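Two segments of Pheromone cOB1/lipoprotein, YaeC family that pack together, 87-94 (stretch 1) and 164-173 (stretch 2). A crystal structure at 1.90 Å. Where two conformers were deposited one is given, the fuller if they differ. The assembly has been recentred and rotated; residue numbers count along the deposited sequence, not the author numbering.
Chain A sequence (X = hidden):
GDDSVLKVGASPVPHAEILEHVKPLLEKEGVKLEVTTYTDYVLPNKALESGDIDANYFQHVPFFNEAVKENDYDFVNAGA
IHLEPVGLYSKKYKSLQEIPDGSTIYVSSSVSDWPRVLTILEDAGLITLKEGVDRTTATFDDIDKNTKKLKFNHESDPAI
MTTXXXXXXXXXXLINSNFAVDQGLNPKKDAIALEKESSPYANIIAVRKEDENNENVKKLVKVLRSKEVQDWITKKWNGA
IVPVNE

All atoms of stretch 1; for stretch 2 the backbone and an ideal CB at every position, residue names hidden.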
# COMPACT_ATOMS: atom_id res chain seq x y z
N GLY A 87 -0.67 -4.65 -8.37
CA GLY A 87 -1.00 -5.10 -9.71
C GLY A 87 -1.59 -4.07 -10.66
O GLY A 87 -2.16 -3.06 -10.23
N LEU A 88 -1.44 -4.39 -11.94
CA LEU A 88 -2.12 -3.71 -13.03
C LEU A 88 -3.26 -4.65 -13.39
O LEU A 88 -3.05 -5.86 -13.54
CB LEU A 88 -1.22 -3.49 -14.26
CG LEU A 88 -0.24 -2.31 -14.29
CD1 LEU A 88 0.72 -2.54 -15.46
CD2 LEU A 88 -0.93 -0.94 -14.38
N TYR A 89 -4.46 -4.06 -13.58
CA TYR A 89 -5.71 -4.79 -13.87
C TYR A 89 -6.39 -4.25 -15.12
O TYR A 89 -6.24 -3.08 -15.47
CB TYR A 89 -6.65 -4.67 -12.68
CG TYR A 89 -6.08 -5.17 -11.36
CD1 TYR A 89 -5.24 -4.37 -10.60
CD2 TYR A 89 -6.44 -6.41 -10.84
CE1 TYR A 89 -4.71 -4.81 -9.39
CE2 TYR A 89 -5.94 -6.87 -9.64
CZ TYR A 89 -5.09 -6.08 -8.91
OH TYR A 89 -4.59 -6.54 -7.71
N SER A 90 -7.08 -5.13 -15.84
CA SER A 90 -7.83 -4.77 -17.07
C SER A 90 -8.86 -5.83 -17.33
O SER A 90 -8.54 -6.99 -17.26
CB SER A 90 -6.90 -4.73 -18.27
OG SER A 90 -7.60 -4.43 -19.50
N LYS A 91 -10.07 -5.42 -17.66
CA LYS A 91 -11.07 -6.34 -18.10
C LYS A 91 -10.89 -6.68 -19.59
O LYS A 91 -11.27 -7.76 -20.01
CB LYS A 91 -12.47 -5.77 -17.86
CG LYS A 91 -12.83 -5.58 -16.40
CD LYS A 91 -14.27 -5.11 -16.30
CE LYS A 91 -14.80 -5.16 -14.89
NZ LYS A 91 -16.23 -4.80 -14.98
N LYS A 92 -10.33 -5.77 -20.38
CA LYS A 92 -10.27 -5.95 -21.84
C LYS A 92 -9.00 -6.66 -22.33
O LYS A 92 -9.07 -7.49 -23.21
CB LYS A 92 -10.44 -4.62 -22.55
CG LYS A 92 -10.77 -4.72 -24.04
CD LYS A 92 -11.04 -3.32 -24.65
CE LYS A 92 -11.11 -3.35 -26.17
NZ LYS A 92 -11.41 -2.05 -26.86
N TYR A 93 -7.86 -6.33 -21.75
CA TYR A 93 -6.59 -6.91 -22.14
C TYR A 93 -6.05 -7.81 -21.04
O TYR A 93 -5.86 -7.37 -19.91
CB TYR A 93 -5.61 -5.77 -22.46
CG TYR A 93 -6.13 -4.88 -23.54
CD1 TYR A 93 -6.17 -5.31 -24.85
CD2 TYR A 93 -6.60 -3.59 -23.26
CE1 TYR A 93 -6.64 -4.49 -25.87
CE2 TYR A 93 -7.09 -2.76 -24.27
CZ TYR A 93 -7.12 -3.22 -25.56
OH TYR A 93 -7.60 -2.45 -26.59
N LYS A 94 -5.79 -9.08 -21.37
CA LYS A 94 -5.40 -10.09 -20.35
C LYS A 94 -3.89 -10.29 -20.18
O LYS A 94 -3.46 -11.09 -19.32
CB LYS A 94 -6.11 -11.42 -20.59
CG LYS A 94 -7.62 -11.32 -20.66
CD LYS A 94 -8.28 -11.13 -19.30
CE LYS A 94 -9.50 -10.23 -19.43
NZ LYS A 94 -10.38 -10.16 -18.22
N UNK A 164 -12.31 3.17 -12.04
CA UNK A 164 -11.73 3.24 -13.38
C UNK A 164 -11.62 1.83 -14.03
O UNK A 164 -11.95 1.65 -15.20
CB UNK A 164 -10.35 3.90 -13.31
N UNK A 165 -11.18 0.87 -13.24
CA UNK A 165 -11.10 -0.51 -13.68
C UNK A 165 -12.47 -1.06 -14.06
O UNK A 165 -12.64 -1.63 -15.16
CB UNK A 165 -10.47 -1.37 -12.59
N UNK A 166 -13.45 -0.87 -13.16
CA UNK A 166 -14.80 -1.37 -13.38
C UNK A 166 -15.46 -0.70 -14.63
O UNK A 166 -16.13 -1.38 -15.40
CB UNK A 166 -15.65 -1.12 -12.13
N UNK A 167 -15.24 0.60 -14.82
CA UNK A 167 -15.77 1.34 -15.97
C UNK A 167 -14.94 1.12 -17.26
O UNK A 167 -15.28 1.67 -18.30
CB UNK A 167 -15.82 2.83 -15.64
N UNK A 168 -13.86 0.34 -17.18
CA UNK A 168 -13.01 0.01 -18.32
C UNK A 168 -12.40 1.26 -18.97
O UNK A 168 -12.42 1.40 -20.18
CB UNK A 168 -13.82 -0.77 -19.36
N UNK A 169 -11.92 2.17 -18.14
CA UNK A 169 -11.20 3.37 -18.58
C UNK A 169 -9.73 3.05 -18.70
O UNK A 169 -9.13 2.56 -17.78
CB UNK A 169 -11.42 4.54 -17.61
N UNK A 170 -9.16 3.32 -19.87
CA UNK A 170 -7.77 2.98 -20.16
C UNK A 170 -7.57 1.51 -20.46
O UNK A 170 -8.47 0.68 -20.23
CB UNK A 170 -6.88 3.38 -18.98
N UNK A 171 -6.37 1.17 -20.95
CA UNK A 171 -6.05 -0.24 -21.27
C UNK A 171 -5.77 -1.06 -19.99
O UNK A 171 -6.03 -2.29 -19.96
CB UNK A 171 -4.84 -0.31 -22.20
N UNK A 172 -5.28 -0.39 -18.95
CA UNK A 172 -5.01 -1.07 -17.65
C UNK A 172 -4.92 -0.02 -16.54
O UNK A 172 -4.65 1.16 -16.80
CB UNK A 172 -3.72 -1.89 -17.71
N UNK A 173 -5.15 -0.48 -15.30
CA UNK A 173 -5.28 0.38 -14.13
C UNK A 173 -4.39 -0.19 -12.99
O UNK A 173 -4.49 -1.37 -12.69
CB UNK A 173 -6.74 0.48 -13.69

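Position 164 lies in a helix that began earlier in the chain. Nothing of stretch 1 comes within 5.5 Å of its ideal CB, so stretch 1 sets no preference. The residue is Leu164, and it makes no contact here.

Position 165 is helical, and its CA-to-CB bond points sideways. The ideal CB is 5.0 Å from CB of Tyr89. Beyond it lie the backbone at Ser90 and the aliphatic chain of Lys91. A long or flat side chain could reach them: Leu, Met, Phe or Tyr. The residue is Tyr165, with chi1 t, which brings the ring nearer to stretch 1. Its CD1 is 3.6 Å from CB of Tyr89, and its CZ is 3.7 Å from CG of Lys91. N of Ser90 sits at the ring edge, 3.7 Å from CE1. A water links the two backbones: it donates to O of Tyr165 (2.7 Å) and accepts from N of Lys91 (3.1 Å).

Position 166 points away at CB, yet the ideal CB is 4.7 Å from NZ of Lys91. A positive charge that close favours an acceptor: Asp, Glu, Asn or Gln. The residue is Asp166. Its OD1 accepts a hydrogen bond from NZ of Lys91 at 3.0 Å, within a salt bridge.

Position 167 points away from stretch 1, into open space on that side. Many polar residues would suit. It is Asn167, without contact here.

Position 168 has positive phi (59°) and ends the helix in a Schellman motif. Glycine would be the usual choice, with Asn also common. However, the ideal CB is 5.3 Å from CD of Lys91. A longer side chain could lie along the chain of Lys91, whose charge makes an acidic or polar one acceptable. The residue is Glu168. CA-to-CB points sideways, but the end of the side chain comes nearer to stretch 1, with OE1 of Glu168 3.5 Å from CB of Lys91 and 4.0 Å from N of Lys92.

Position 169 is out of reach, and stretch 1 does not constrain it. It is Glu169.

Position 170 has phi 77° and psi 169°. Positive phi favours glycine, and the residue is Gly170.

Position 171 has its ideal CB 3.9 Å from CD2 of Tyr93. A small apolar group fits against that ring. The residue is Ala171, with CB 3.8 Å from CD2 of Tyr93. Its O accepts a hydrogen bond from OG of Ser90 (2.7 Å) and lies at the edge of the Tyr93 ring.

Position 172 has an extended backbone. Its ideal CB is 3.6 Å from O of Tyr89 and 4.3 Å from CB of Ser90, which suits Ala or Ser. The residue is Ala172. Its CA also makes a CA-H...O contact with O of Tyr89 (3.2 Å).

Position 173 pairs antiparallel with Tyr89, its CB on the same sheet face as that of Tyr89. Beta-branched Val, Ile or Thr would suit this strand. The residue is Val173. Its N donates to O of Tyr89, and N of Tyr89 donates to O of Val173, both at 2.8 Å.

Stretch 2 (164-173) LYDNEEGAAV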
# COMPACT_ATOMS: atom_id res chain seq x y z
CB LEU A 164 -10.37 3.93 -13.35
CG LEU A 164 -10.46 5.43 -13.04
CD1 LEU A 164 -9.09 6.04 -12.82
CD2 LEU A 164 -11.22 6.18 -14.12
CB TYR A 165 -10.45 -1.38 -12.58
CG TYR A 165 -10.68 -2.86 -12.74
CD1 TYR A 165 -9.94 -3.61 -13.67
CD2 TYR A 165 -11.66 -3.52 -11.98
CE1 TYR A 165 -10.17 -4.99 -13.82
CE2 TYR A 165 -11.89 -4.87 -12.13
CZ TYR A 165 -11.15 -5.60 -13.06
OH TYR A 165 -11.38 -6.93 -13.17
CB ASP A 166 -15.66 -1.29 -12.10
CG ASP A 166 -16.80 -2.30 -12.10
OD1 ASP A 166 -16.54 -3.50 -12.32
OD2 ASP A 166 -17.96 -1.89 -11.86
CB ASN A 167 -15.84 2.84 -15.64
CG ASN A 167 -16.84 3.15 -14.50
OD1 ASN A 167 -17.78 2.39 -14.25
ND2 ASN A 167 -16.62 4.27 -13.80
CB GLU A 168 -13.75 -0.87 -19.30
CG GLU A 168 -14.23 -2.17 -18.63
CD GLU A 168 -14.63 -3.24 -19.61
OE1 GLU A 168 -13.75 -3.70 -20.37
OE2 GLU A 168 -15.81 -3.65 -19.61
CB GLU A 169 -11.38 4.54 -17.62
CG GLU A 169 -12.78 5.15 -17.64
CD GLU A 169 -12.78 6.64 -17.34
OE1 GLU A 169 -11.84 7.36 -17.78
OE2 GLU A 169 -13.74 7.09 -16.66
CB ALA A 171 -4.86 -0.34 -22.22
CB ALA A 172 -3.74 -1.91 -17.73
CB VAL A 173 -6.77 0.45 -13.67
CG1 VAL A 173 -6.98 1.43 -12.50
CG2 VAL A 173 -7.69 0.90 -14.83
O HOH W 1 -10.67 -2.52 -16.85
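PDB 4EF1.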